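PDB 5XZ4: bumblebee peptidoglycan recognition protein SA, which probably recognises bacterial peptidoglycan in bee innate immunity, with a preference for Dap-type over Lys-type peptidoglycan. Local coordinates for residues 127-130 and 131-134; 161-164 and 165-168; 115-118 and 119-122; 93-96 and 97-100; 11-14 and 15-19. All coordinates share one frame; numbering follows the deposited sequence.

Interaction 1 of 5, residues 127-130 and 131-134; sequences LIHC and GKSK
Residues 127-134 wind as regular alpha-helix, the last two turns of helix 118-134, with four successive i to i+4 bonds from Gly131 N to Leu127 O (2.9 Å), Lys132 N to Ile128 O, Ser133 N to His129 O and Lys134 N to Cys130 O. In the amidase-like fold of this family the inner flank of the helix rests on the central sheet, where Ile128 packs on Val143, while Leu127 faces Ile10 and Trp88. His129 and Lys132, three residues apart, lie side by side and point the same way. The lysine chain bends at its third torsion (chi3 -95°), bringing CE to 4.1 Å from Ile128 CG2 and carrying NZ obliquely past the imidazole, 3.9 Å from His129 CD2. The two nitrogen ends are not bonded to each other; both turn to the carboxylate of Glu168, in a salt bridge from Lys132 and a weak hydrogen bond from His129. Glu168 probably offsets the charge of Lys132, and that of His129 if it is protonated. On the other flank, Cys130 swings SG anti to its own nitrogen (chi1 169°) and bonds it to Cys7, fixing the N-terminal segment to the helix end. The aliphatic part of Lys134 runs past this disulfide, with CD 3.8 Å from Cys130 SG and CG 3.6 Å from Cys130 O.

Interaction 2 of 5, residues 161-164 and 165-168; sequences KQIK and NWLE
Asn165, Ile163 and Trp166 carry this contact, in which the chain leaves helix 157-163 through a type I beta turn running from Ile163 to Trp166. Asn165 is the third residue of the turn; its backbone N still bonds back to Gln162 O, one step before the turn, at 3.2 Å, and Asn165 CB lies 3.5 Å from that same oxygen. The next bond, Trp166 N to Ile163 O at 3.1 Å, closes the turn. Both bonds are of the i to i+3 kind. The apolar half of the contact is Ile163 against the indole, the isoleucine lying slantwise over the ring. Ile163 has CG1 in the crowded position between N and carbonyl carbon (chi1 67°), which sets CG2 beside the nitrogen and over one face of the Trp166 ring. Ile163 CG2 makes a CH-pi contact 4.2 Å from the centroid of the six-membered ring of Trp166, 26° off its normal, and touches Trp166 CZ3 at 3.8 Å. CB of Ile163 adds a second approach, 4.0 Å from Trp166 CE3. Outside the turn the indole stacks with His125 and packs on Ile36 and Val143, so it wedges between the sheet and helix 118-134. Gln162, on another flank, turns its amide to the carbonyl of Ala116. Backbone bonds thus close the turn, while the CH-pi contact, dispersive and without charge, suits the buried indole.

Interaction 3 of 5, residues 115-118 and 119-122; sequences AASD and KMLN
The flat groups that meet here are peptide units: Leu121 N donates to Ser117 O (3.1 Å) and Asn122 N to Asp118 O (2.8 Å). These bonds open helix 118-134, with Ser117 as its N-cap. The serine hydroxyl is tucked between backbone N and carbonyl carbon (chi1 66°), a torsion that turns OG back over the first turn to accept a weak capping bond from Met120 N at 3.4 Å. The same N-H has a second weak acceptor, Ser117 O, so it is shared between the two oxygens of one residue. Asp118, in the first turn, places its carboxylate near the helix start, where the negative charge would probably be favourable to the helix dipole. On the buried side, Ala116 and Met120 approach each other and both pack on Phe107 and Phe111, joining the loop before the helix to strand 102-107. Leu121 instead leans toward helix 157-163, touching Leu159, and its CD1 lies 4.0 Å from Ala116 O. The methionine chain runs closely alongside the capping hydroxyl, with its CG 3.2 Å from Ser117 OG.

Interaction 4 of 5, residues 93-96 and 97-100; sequences AHTI and GYNK. With SO4 (sulfate ion), chain C.
Asn99 stands with CG beside its backbone N (chi1 -74°), and His94 with CG between its N and carbonyl carbon (chi1 49°); together these torsions bring the asparagine oxygen over the centre of the imidazole face, the amide nearly perpendicular to the ring. Between them residues 95-98 form a type II beta turn, closed by Tyr98 N to Thr95 O at 2.9 Å, with Gly97 at a positive phi (92°) in its third place. Asn99 OD1 ties the loop together, accepting from His94 N and Thr95 N, both at 3.0 Å and from opposite faces of the amide plane. At the ring edge, in its plane, His94 ND1 and Thr95 OG1 share a 2.7 Å hydrogen bond; the threonine oxygen also bonds to His37 and so connects the loop to strand 31-38. Across the turn, Tyr98 CB packs 3.9 Å from Thr95 CG2, while the tyrosine ring meets Tyr33 edge-to-face and Lys101 by cation-pi. The loop probably borders the peptidoglycan groove, as in relatives. A sulfate, probably from the crystallisation liquor, sits where the N-H groups of Gly97 and Asn99 converge: Gly97 N donates to O4 and Asn99 N to O2. The amide of Asn99 thus works at both ends, because its ND2 donates to sulfate O1 at 3.1 Å.

Interaction 5 of 5, residues 11-14 and 15-19; sequences IGRS and EWTDV
Arg13 and Trp16 cross obliquely, guanidinium and indole planes 48° apart, on the short, weakly bonded helical turn of residues 13-16 near the start of the chain. The arginine runs extended from CG to NE, which carries its head past the turn to Val19. There Arg13 NH1 and NH2 grip Val19 O end-on, Arg13 NH2 at 2.8 Å, with the oxygen close to the guanidinium plane. Thr17 CG2 lies over one face of that plane, 3.5 Å from Arg13 NH2. The indole meets the turn by a face too: Arg13 O sits above it, offset toward the rim. Arg13 CG approaches Trp16 CZ2 at 3.9 Å. Trp16 has CG between its backbone N and carbonyl carbon (chi1 61°), folding its ring back against the turn, and NE1 is satisfied by Glu84 O. Arg13 O itself receives two N-H groups, from Trp16 and from Thr17. At the start of the turn Ile11 and Glu15 cross at about a right angle, Ile11 CG2 touching Glu15 CB at 3.7 Å. The acid reaches back so that Glu15 OE1 accepts from Gly12 N at 2.9 Å, which resembles one half of a capping box. Separately, Glu15 N gives an i to i+3 backbone bond to Gly12 O. Farther out, Arg13 NH1 has a salt bridge with Asp69 and Thr17 OG1 a hydrogen bond with Glu55, joining this turn to the body of the domain. The chain then bends in an ST turn, Val19 N donating to Thr17 OG1 at 3.1 Å.

In the fold
Interactions 1, 2 and 3 form one neighbourhood around helix 118-134. Interaction 3 starts that helix and interaction 1 ends it; interaction 2 bridges to both, its centre about 16 Å from that of interaction 1 and 12 Å from that of interaction 3. Besides the polar links through Glu168 and Gln162, Ile128 CD1 touches Trp166 CZ3 at 3.8 Å and Trp166 CZ2 lies 3.7 Å from Leu121 O. Interaction 5 stands apart, its centre about 30 Å from that of interaction 2, on the opposite side of the chain's centre. Interaction 4, the loop holding the sulfate, probably borders the peptidoglycan groove; the other contacts lie away from it, their nearest atoms about 11 Å off or more.

Interaction 1 of 5, residues 127-130 and 131-134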
loop_
_atom_site.group_PDB
_atom_site.type_symbol
_atom_site.label_atom_id
_atom_site.label_comp_id
_atom_site.label_asym_id
_atom_site.label_seq_id
_atom_site.Cartn_x
_atom_site.Cartn_y
_atom_site.Cartn_z
ATOM N N LEU A 127 1.301 10.690 -0.183
ATOM C CA LEU A 127 0.982 9.919 -1.379
ATOM C C LEU A 127 -0.504 10.038 -1.771
ATOM O O LEU A 127 -0.840 10.225 -2.947
ATOM C CB LEU A 127 1.355 8.424 -1.169
ATOM C CG LEU A 127 1.174 7.479 -2.375
ATOM C CD1 LEU A 127 2.121 7.850 -3.514
ATOM C CD2 LEU A 127 1.294 5.997 -1.974
ATOM N N ILE A 128 -1.405 9.951 -0.779
ATOM C CA ILE A 128 -2.835 10.099 -1.026
ATOM C C ILE A 128 -3.107 11.528 -1.529
ATOM O O ILE A 128 -3.819 11.705 -2.519
ATOM C CB ILE A 128 -3.656 9.740 0.234
ATOM C CG1 ILE A 128 -3.538 8.234 0.525
ATOM C CG2 ILE A 128 -5.119 10.121 0.051
ATOM C CD1 ILE A 128 -3.923 7.872 1.929
ATOM N N HIS A 129 -2.528 12.544 -0.880
ATOM C CA HIS A 129 -2.715 13.930 -1.334
ATOM C C HIS A 129 -2.200 14.160 -2.742
ATOM O O HIS A 129 -2.869 14.844 -3.513
ATOM C CB HIS A 129 -2.100 14.890 -0.338
ATOM C CG HIS A 129 -2.972 15.106 0.854
ATOM N ND1 HIS A 129 -2.933 16.260 1.607
ATOM C CD2 HIS A 129 -3.958 14.337 1.392
ATOM C CE1 HIS A 129 -3.807 16.168 2.594
ATOM N NE2 HIS A 129 -4.468 15.034 2.462
ATOM N N CYS A 130 -1.035 13.591 -3.066
ATOM C CA CYS A 130 -0.438 13.640 -4.398
ATOM C C CYS A 130 -1.390 13.057 -5.418
ATOM O O CYS A 130 -1.651 13.679 -6.454
ATOM C CB CYS A 130 0.867 12.827 -4.395
ATOM S SG CYS A 130 1.612 12.484 -6.012
ATOM N N GLY A 131 -1.912 11.866 -5.118
ATOM C CA GLY A 131 -2.804 11.160 -6.019
ATOM C C GLY A 131 -4.047 11.979 -6.328
ATOM O O GLY A 131 -4.473 12.040 -7.488
ATOM N N LYS A 132 -4.628 12.586 -5.280
ATOM C CA LYS A 132 -5.770 13.509 -5.451
ATOM C C LYS A 132 -5.393 14.723 -6.308
ATOM O O LYS A 132 -6.110 15.048 -7.267
ATOM C CB LYS A 132 -6.300 13.979 -4.085
ATOM C CG LYS A 132 -7.074 12.943 -3.284
ATOM C CD LYS A 132 -7.886 13.622 -2.189
ATOM C CE LYS A 132 -7.131 13.620 -0.879
ATOM N NZ LYS A 132 -7.670 14.639 0.084
ATOM N N SER A 133 -4.279 15.373 -5.976
ATOM C CA SER A 133 -3.809 16.584 -6.669
ATOM C C SER A 133 -3.617 16.358 -8.162
ATOM O O SER A 133 -3.998 17.207 -8.991
ATOM C CB SER A 133 -2.490 17.028 -6.052
ATOM O OG SER A 133 -2.720 17.706 -4.837
ATOM N N LYS A 134 -3.058 15.197 -8.492
ATOM C CA LYS A 134 -2.741 14.806 -9.874
ATOM C C LYS A 134 -3.992 14.386 -10.632
ATOM O O LYS A 134 -4.022 14.471 -11.862
ATOM C CB LYS A 134 -1.735 13.650 -9.897
ATOM C CG LYS A 134 -0.281 14.053 -9.725
ATOM C CD LYS A 134 0.596 12.807 -9.671
ATOM C CE LYS A 134 2.086 13.123 -9.770
ATOM N NZ LYS A 134 2.543 13.523 -11.133
#

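Interaction 2 of 5, residues 161-164 and 165-168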
loop_
_atom_site.group_PDB
_atom_site.type_symbol
_atom_site.label_atom_id
_atom_site.label_comp_id
_atom_site.label_asym_id
_atom_site.label_seq_id
_atom_site.Cartn_x
_atom_site.Cartn_y
_atom_site.Cartn_z
ATOM N N LYS A 161 -6.387 2.596 14.164
ATOM C CA LYS A 161 -6.686 3.799 14.959
ATOM C C LYS A 161 -6.010 5.044 14.365
ATOM O O LYS A 161 -6.631 6.103 14.256
ATOM C CB LYS A 161 -6.298 3.600 16.438
ATOM C CG LYS A 161 -7.201 2.624 17.182
ATOM C CD LYS A 161 -6.852 2.468 18.658
ATOM C CE LYS A 161 -7.846 1.561 19.386
ATOM N NZ LYS A 161 -7.734 0.123 18.994
ATOM N N GLN A 162 -4.748 4.917 13.937
ATOM C CA GLN A 162 -3.996 6.058 13.429
ATOM C C GLN A 162 -4.605 6.676 12.151
ATOM O O GLN A 162 -4.639 7.891 12.000
ATOM C CB GLN A 162 -2.522 5.670 13.193
ATOM C CG GLN A 162 -1.743 5.351 14.476
ATOM C CD GLN A 162 -0.344 4.812 14.175
ATOM O OE1 GLN A 162 -0.181 3.661 13.777
ATOM N NE2 GLN A 162 0.655 5.642 14.379
ATOM N N ILE A 163 -5.081 5.848 11.222
ATOM C CA ILE A 163 -5.645 6.379 9.976
ATOM C C ILE A 163 -6.973 7.136 10.161
ATOM O O ILE A 163 -7.346 7.922 9.284
ATOM C CB ILE A 163 -5.763 5.323 8.846
ATOM C CG1 ILE A 163 -6.795 4.243 9.183
ATOM C CG2 ILE A 163 -4.399 4.722 8.520
ATOM C CD1 ILE A 163 -7.043 3.257 8.056
ATOM N N LYS A 164 -7.657 6.934 11.294
ATOM C CA LYS A 164 -8.883 7.687 11.613
ATOM C C LYS A 164 -8.641 9.206 11.771
ATOM O O LYS A 164 -9.602 9.991 11.749
ATOM C CB LYS A 164 -9.596 7.097 12.845
ATOM C CG LYS A 164 -10.007 5.645 12.656
ATOM C CD LYS A 164 -10.726 5.084 13.869
ATOM C CE LYS A 164 -11.105 3.639 13.601
ATOM N NZ LYS A 164 -11.949 3.057 14.675
ATOM N N ASN A 165 -7.363 9.610 11.907
ATOM C CA ASN A 165 -6.983 11.019 12.013
ATOM C C ASN A 165 -6.998 11.753 10.650
ATOM O O ASN A 165 -6.845 12.972 10.592
ATOM C CB ASN A 165 -5.595 11.150 12.670
ATOM C CG ASN A 165 -5.563 10.652 14.110
ATOM O OD1 ASN A 165 -6.498 10.858 14.869
ATOM N ND2 ASN A 165 -4.472 10.009 14.487
ATOM N N TRP A 166 -7.152 11.008 9.558
ATOM C CA TRP A 166 -7.248 11.562 8.205
ATOM C C TRP A 166 -8.709 11.829 7.863
ATOM O O TRP A 166 -9.558 10.973 8.083
ATOM C CB TRP A 166 -6.688 10.549 7.202
ATOM C CG TRP A 166 -5.219 10.247 7.322
ATOM C CD1 TRP A 166 -4.258 11.018 7.931
ATOM C CD2 TRP A 166 -4.544 9.124 6.761
ATOM N NE1 TRP A 166 -3.012 10.412 7.796
ATOM C CE2 TRP A 166 -3.161 9.264 7.065
ATOM C CE3 TRP A 166 -4.969 8.026 5.999
ATOM C CZ2 TRP A 166 -2.222 8.322 6.662
ATOM C CZ3 TRP A 166 -4.046 7.093 5.614
ATOM C CH2 TRP A 166 -2.682 7.251 5.927
ATOM N N LEU A 167 -9.016 13.006 7.300
ATOM C CA LEU A 167 -10.395 13.328 6.916
ATOM C C LEU A 167 -10.931 12.389 5.853
ATOM O O LEU A 167 -12.135 12.182 5.753
ATOM C CB LEU A 167 -10.534 14.779 6.401
ATOM C CG LEU A 167 -10.355 15.927 7.394
ATOM C CD1 LEU A 167 -10.585 17.267 6.696
ATOM C CD2 LEU A 167 -11.291 15.773 8.583
ATOM N N GLU A 168 -10.027 11.822 5.050
ATOM C CA GLU A 168 -10.414 10.901 3.978
ATOM C C GLU A 168 -10.882 9.546 4.498
ATOM O O GLU A 168 -11.514 8.793 3.755
ATOM C CB GLU A 168 -9.274 10.705 2.963
ATOM C CG GLU A 168 -8.792 11.998 2.305
ATOM C CD GLU A 168 -7.652 12.678 3.042
ATOM O OE1 GLU A 168 -7.376 12.393 4.214
ATOM O OE2 GLU A 168 -7.004 13.562 2.443
#

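Interaction 3 of 5, residues 115-118 and 119-122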
loop_
_atom_site.group_PDB
_atom_site.type_symbol
_atom_site.label_atom_id
_atom_site.label_comp_id
_atom_site.label_asym_id
_atom_site.label_seq_id
_atom_site.Cartn_x
_atom_site.Cartn_y
_atom_site.Cartn_z
ATOM N N ALA A 115 2.430 1.181 17.099
ATOM C CA ALA A 115 2.073 2.242 16.156
ATOM C C ALA A 115 3.065 2.337 15.004
ATOM O O ALA A 115 4.255 2.066 15.171
ATOM C CB ALA A 115 1.995 3.581 16.871
ATOM N N ALA A 116 2.569 2.722 13.828
ATOM C CA ALA A 116 3.448 3.113 12.730
ATOM C C ALA A 116 4.081 4.485 13.035
ATOM O O ALA A 116 3.452 5.339 13.674
ATOM C CB ALA A 116 2.667 3.138 11.435
ATOM N N SER A 117 5.327 4.682 12.605
ATOM C CA SER A 117 6.042 5.921 12.920
ATOM C C SER A 117 5.415 7.107 12.180
ATOM O O SER A 117 4.750 6.937 11.142
ATOM C CB SER A 117 7.517 5.827 12.554
ATOM O OG SER A 117 7.655 5.712 11.161
ATOM N N ASP A 118 5.694 8.307 12.685
ATOM C CA ASP A 118 5.233 9.523 12.012
ATOM C C ASP A 118 5.709 9.633 10.558
ATOM O O ASP A 118 4.936 10.028 9.670
ATOM C CB ASP A 118 5.672 10.763 12.778
ATOM C CG ASP A 118 4.989 10.909 14.130
ATOM O OD1 ASP A 118 3.854 10.422 14.324
ATOM O OD2 ASP A 118 5.621 11.526 15.011
ATOM N N LYS A 119 6.970 9.286 10.283
ATOM C CA LYS A 119 7.465 9.396 8.915
ATOM C C LYS A 119 6.731 8.449 7.957
ATOM O O LYS A 119 6.551 8.788 6.794
ATOM C CB LYS A 119 8.988 9.306 8.799
ATOM C CG LYS A 119 9.532 7.939 9.096
ATOM C CD LYS A 119 10.988 7.939 9.548
ATOM C CE LYS A 119 11.903 8.936 8.853
ATOM N NZ LYS A 119 13.322 8.657 9.098
ATOM N N MET A 120 6.268 7.293 8.452
ATOM C CA MET A 120 5.484 6.372 7.611
ATOM C C MET A 120 4.101 6.948 7.349
ATOM O O MET A 120 3.647 6.975 6.204
ATOM C CB MET A 120 5.326 4.979 8.245
ATOM C CG MET A 120 6.643 4.250 8.497
ATOM S SD MET A 120 6.337 2.629 9.223
ATOM C CE MET A 120 6.025 1.616 7.791
ATOM N N LEU A 121 3.431 7.423 8.402
ATOM C CA LEU A 121 2.107 8.017 8.212
ATOM C C LEU A 121 2.150 9.238 7.298
ATOM O O LEU A 121 1.269 9.393 6.431
ATOM C CB LEU A 121 1.513 8.396 9.550
ATOM C CG LEU A 121 0.962 7.223 10.344
ATOM C CD1 LEU A 121 0.897 7.688 11.786
ATOM C CD2 LEU A 121 -0.398 6.794 9.764
ATOM N N ASN A 122 3.167 10.080 7.458
ATOM C CA ASN A 122 3.295 11.258 6.615
ATOM C C ASN A 122 3.538 10.889 5.150
ATOM O O ASN A 122 2.958 11.495 4.249
ATOM C CB ASN A 122 4.375 12.202 7.140
ATOM C CG ASN A 122 4.248 13.596 6.564
ATOM O OD1 ASN A 122 4.763 13.859 5.490
ATOM N ND2 ASN A 122 3.540 14.493 7.269
#

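Interaction 4 of 5, residues 93-96 and 97-100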
loop_
_atom_site.group_PDB
_atom_site.type_symbol
_atom_site.label_atom_id
_atom_site.label_comp_id
_atom_site.label_asym_id
_atom_site.label_seq_id
_atom_site.Cartn_x
_atom_site.Cartn_y
_atom_site.Cartn_z
ATOM N N ALA A 93 -3.628 -7.360 -5.936
ATOM C CA ALA A 93 -3.862 -8.661 -5.273
ATOM C C ALA A 93 -3.633 -8.436 -3.790
ATOM O O ALA A 93 -2.766 -9.050 -3.142
ATOM C CB ALA A 93 -2.956 -9.770 -5.827
ATOM N N HIS A 94 -4.395 -7.490 -3.242
ATOM C CA HIS A 94 -4.282 -7.099 -1.846
ATOM C C HIS A 94 -5.617 -7.162 -1.060
ATOM O O HIS A 94 -5.578 -7.378 0.155
ATOM C CB HIS A 94 -3.651 -5.692 -1.709
ATOM C CG HIS A 94 -4.261 -4.644 -2.594
ATOM N ND1 HIS A 94 -5.447 -3.998 -2.286
ATOM C CD2 HIS A 94 -3.838 -4.129 -3.778
ATOM C CE1 HIS A 94 -5.727 -3.148 -3.259
ATOM N NE2 HIS A 94 -4.779 -3.199 -4.181
ATOM N N THR A 95 -6.758 -6.911 -1.721
ATOM C CA THR A 95 -8.038 -6.743 -1.011
ATOM C C THR A 95 -9.152 -7.364 -1.857
ATOM O O THR A 95 -9.669 -6.720 -2.797
ATOM C CB THR A 95 -8.339 -5.253 -0.763
ATOM O OG1 THR A 95 -7.184 -4.588 -0.260
ATOM C CG2 THR A 95 -9.501 -5.095 0.232
ATOM N N ILE A 96 -9.522 -8.604 -1.525
ATOM C CA ILE A 96 -10.571 -9.317 -2.272
ATOM C C ILE A 96 -11.857 -8.470 -2.257
ATOM O O ILE A 96 -12.234 -7.916 -1.221
ATOM C CB ILE A 96 -10.805 -10.771 -1.748
ATOM C CG1 ILE A 96 -9.559 -11.626 -2.057
ATOM C CG2 ILE A 96 -12.072 -11.397 -2.350
ATOM C CD1 ILE A 96 -9.560 -13.051 -1.509
ATOM N N GLY A 97 -12.452 -8.307 -3.436
ATOM C CA GLY A 97 -13.641 -7.476 -3.598
ATOM C C GLY A 97 -13.370 -6.027 -3.960
ATOM O O GLY A 97 -14.291 -5.326 -4.360
ATOM N N TYR A 98 -12.118 -5.576 -3.802
ATOM C CA TYR A 98 -11.716 -4.178 -4.029
ATOM C C TYR A 98 -10.512 -4.037 -4.948
ATOM O O TYR A 98 -10.087 -2.906 -5.217
ATOM C CB TYR A 98 -11.425 -3.462 -2.702
ATOM C CG TYR A 98 -12.712 -3.169 -1.958
ATOM C CD1 TYR A 98 -13.400 -4.192 -1.269
ATOM C CD2 TYR A 98 -13.276 -1.880 -1.982
ATOM C CE1 TYR A 98 -14.622 -3.938 -0.628
ATOM C CE2 TYR A 98 -14.501 -1.618 -1.336
ATOM C CZ TYR A 98 -15.153 -2.644 -0.658
ATOM O OH TYR A 98 -16.365 -2.403 -0.009
ATOM N N ASN A 99 -9.980 -5.143 -5.465
ATOM C CA ASN A 99 -8.766 -5.096 -6.314
ATOM C C ASN A 99 -8.924 -4.328 -7.626
ATOM O O ASN A 99 -7.932 -3.857 -8.189
ATOM C CB ASN A 99 -8.229 -6.511 -6.575
ATOM C CG ASN A 99 -7.541 -7.102 -5.360
ATOM O OD1 ASN A 99 -6.753 -6.435 -4.681
ATOM N ND2 ASN A 99 -7.812 -8.383 -5.095
ATOM N N LYS A 100 -10.173 -4.158 -8.083
ATOM C CA LYS A 100 -10.455 -3.414 -9.317
ATOM C C LYS A 100 -10.907 -1.964 -9.083
ATOM O O LYS A 100 -11.186 -1.221 -10.053
ATOM C CB LYS A 100 -11.476 -4.177 -10.186
ATOM C CG LYS A 100 -11.066 -5.595 -10.542
ATOM C CD LYS A 100 -11.946 -6.152 -11.649
ATOM C CE LYS A 100 -12.343 -7.598 -11.411
ATOM N NZ LYS A 100 -11.215 -8.552 -11.331
HETATM S S SO4 C . -11.323 -8.967 -6.770
HETATM O O1 SO4 C . -9.925 -9.346 -7.099
HETATM O O2 SO4 C . -11.417 -7.617 -6.183
HETATM O O3 SO4 C . -12.187 -9.028 -7.975
HETATM O O4 SO4 C . -11.837 -9.956 -5.786
#

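Interaction 5 of 5, residues 11-14 and 15-19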
loop_
_atom_site.group_PDB
_atom_site.type_symbol
_atom_site.label_atom_id
_atom_site.label_comp_id
_atom_site.label_asym_id
_atom_site.label_seq_id
_atom_site.Cartn_x
_atom_site.Cartn_y
_atom_site.Cartn_z
ATOM N N ILE A 11 9.924 5.514 -5.199
ATOM C CA ILE A 11 10.960 4.583 -5.633
ATOM C C ILE A 11 10.296 3.603 -6.599
ATOM O O ILE A 11 9.459 2.766 -6.187
ATOM C CB ILE A 11 11.617 3.870 -4.438
ATOM C CG1 ILE A 11 12.272 4.922 -3.526
ATOM C CG2 ILE A 11 12.614 2.829 -4.927
ATOM C CD1 ILE A 11 12.778 4.430 -2.192
ATOM N N GLY A 12 10.639 3.718 -7.879
ATOM C CA GLY A 12 10.049 2.926 -8.935
ATOM C C GLY A 12 10.307 1.447 -8.728
ATOM O O GLY A 12 11.331 1.070 -8.128
ATOM N N ARG A 13 9.423 0.615 -9.260
ATOM C CA ARG A 13 9.552 -0.855 -9.092
ATOM C C ARG A 13 10.943 -1.383 -9.504
ATOM O O ARG A 13 11.564 -2.193 -8.765
ATOM C CB ARG A 13 8.443 -1.571 -9.837
ATOM C CG ARG A 13 8.329 -3.061 -9.523
ATOM C CD ARG A 13 7.236 -3.724 -10.377
ATOM N NE ARG A 13 7.151 -5.173 -10.094
ATOM C CZ ARG A 13 8.031 -6.079 -10.533
ATOM N NH1 ARG A 13 7.884 -7.355 -10.172
ATOM N NH2 ARG A 13 9.029 -5.703 -11.331
ATOM N N SER A 14 11.472 -0.912 -10.629
ATOM C CA SER A 14 12.763 -1.417 -11.144
ATOM C C SER A 14 13.946 -0.944 -10.289
ATOM O O SER A 14 15.067 -1.430 -10.444
ATOM C CB SER A 14 12.956 -1.027 -12.607
ATOM O OG SER A 14 13.075 0.386 -12.754
ATOM N N GLU A 15 13.709 -0.000 -9.388
ATOM C CA GLU A 15 14.756 0.458 -8.486
ATOM C C GLU A 15 14.956 -0.479 -7.293
ATOM O O GLU A 15 15.984 -0.403 -6.606
ATOM C CB GLU A 15 14.470 1.873 -7.983
ATOM C CG GLU A 15 14.206 2.931 -9.063
ATOM C CD GLU A 15 14.069 4.332 -8.494
ATOM O OE1 GLU A 15 13.065 5.009 -8.812
ATOM O OE2 GLU A 15 14.957 4.756 -7.728
ATOM N N TRP A 16 13.971 -1.350 -7.020
ATOM C CA TRP A 16 14.097 -2.304 -5.907
ATOM C C TRP A 16 14.098 -3.784 -6.282
ATOM O O TRP A 16 14.408 -4.606 -5.429
ATOM C CB TRP A 16 13.101 -2.003 -4.752
ATOM C CG TRP A 16 11.637 -2.064 -5.105
ATOM C CD1 TRP A 16 10.806 -0.991 -5.385
ATOM C CD2 TRP A 16 10.810 -3.236 -5.162
ATOM N NE1 TRP A 16 9.528 -1.437 -5.607
ATOM C CE2 TRP A 16 9.492 -2.807 -5.492
ATOM C CE3 TRP A 16 11.038 -4.620 -4.957
ATOM C CZ2 TRP A 16 8.424 -3.703 -5.652
ATOM C CZ3 TRP A 16 9.963 -5.521 -5.098
ATOM C CH2 TRP A 16 8.667 -5.053 -5.464
ATOM N N THR A 17 13.771 -4.106 -7.528
ATOM C CA THR A 17 13.823 -5.499 -8.018
ATOM C C THR A 17 14.258 -5.579 -9.463
ATOM O O THR A 17 13.991 -4.651 -10.265
ATOM C CB THR A 17 12.482 -6.262 -7.815
ATOM O OG1 THR A 17 12.629 -7.633 -8.198
ATOM C CG2 THR A 17 11.364 -5.672 -8.661
ATOM N N ASP A 18 14.919 -6.688 -9.794
ATOM C CA ASP A 18 15.257 -7.041 -11.175
ATOM C C ASP A 18 14.319 -8.045 -11.829
ATOM O O ASP A 18 14.522 -8.401 -12.995
ATOM C CB ASP A 18 16.710 -7.544 -11.270
ATOM C CG ASP A 18 17.710 -6.467 -10.888
ATOM O OD1 ASP A 18 17.380 -5.254 -10.790
ATOM O OD2 ASP A 18 18.866 -6.818 -10.616
ATOM N N VAL A 19 13.310 -8.525 -11.088
ATOM C CA VAL A 19 12.397 -9.532 -11.621
ATOM C C VAL A 19 11.168 -8.849 -12.207
ATOM O O VAL A 19 10.444 -8.167 -11.494
ATOM C CB VAL A 19 11.979 -10.557 -10.533
ATOM C CG1 VAL A 19 10.974 -11.580 -11.072
ATOM C CG2 VAL A 19 13.216 -11.229 -9.929
HETATM O O HOH W 1 16.107 -3.246 -12.234
#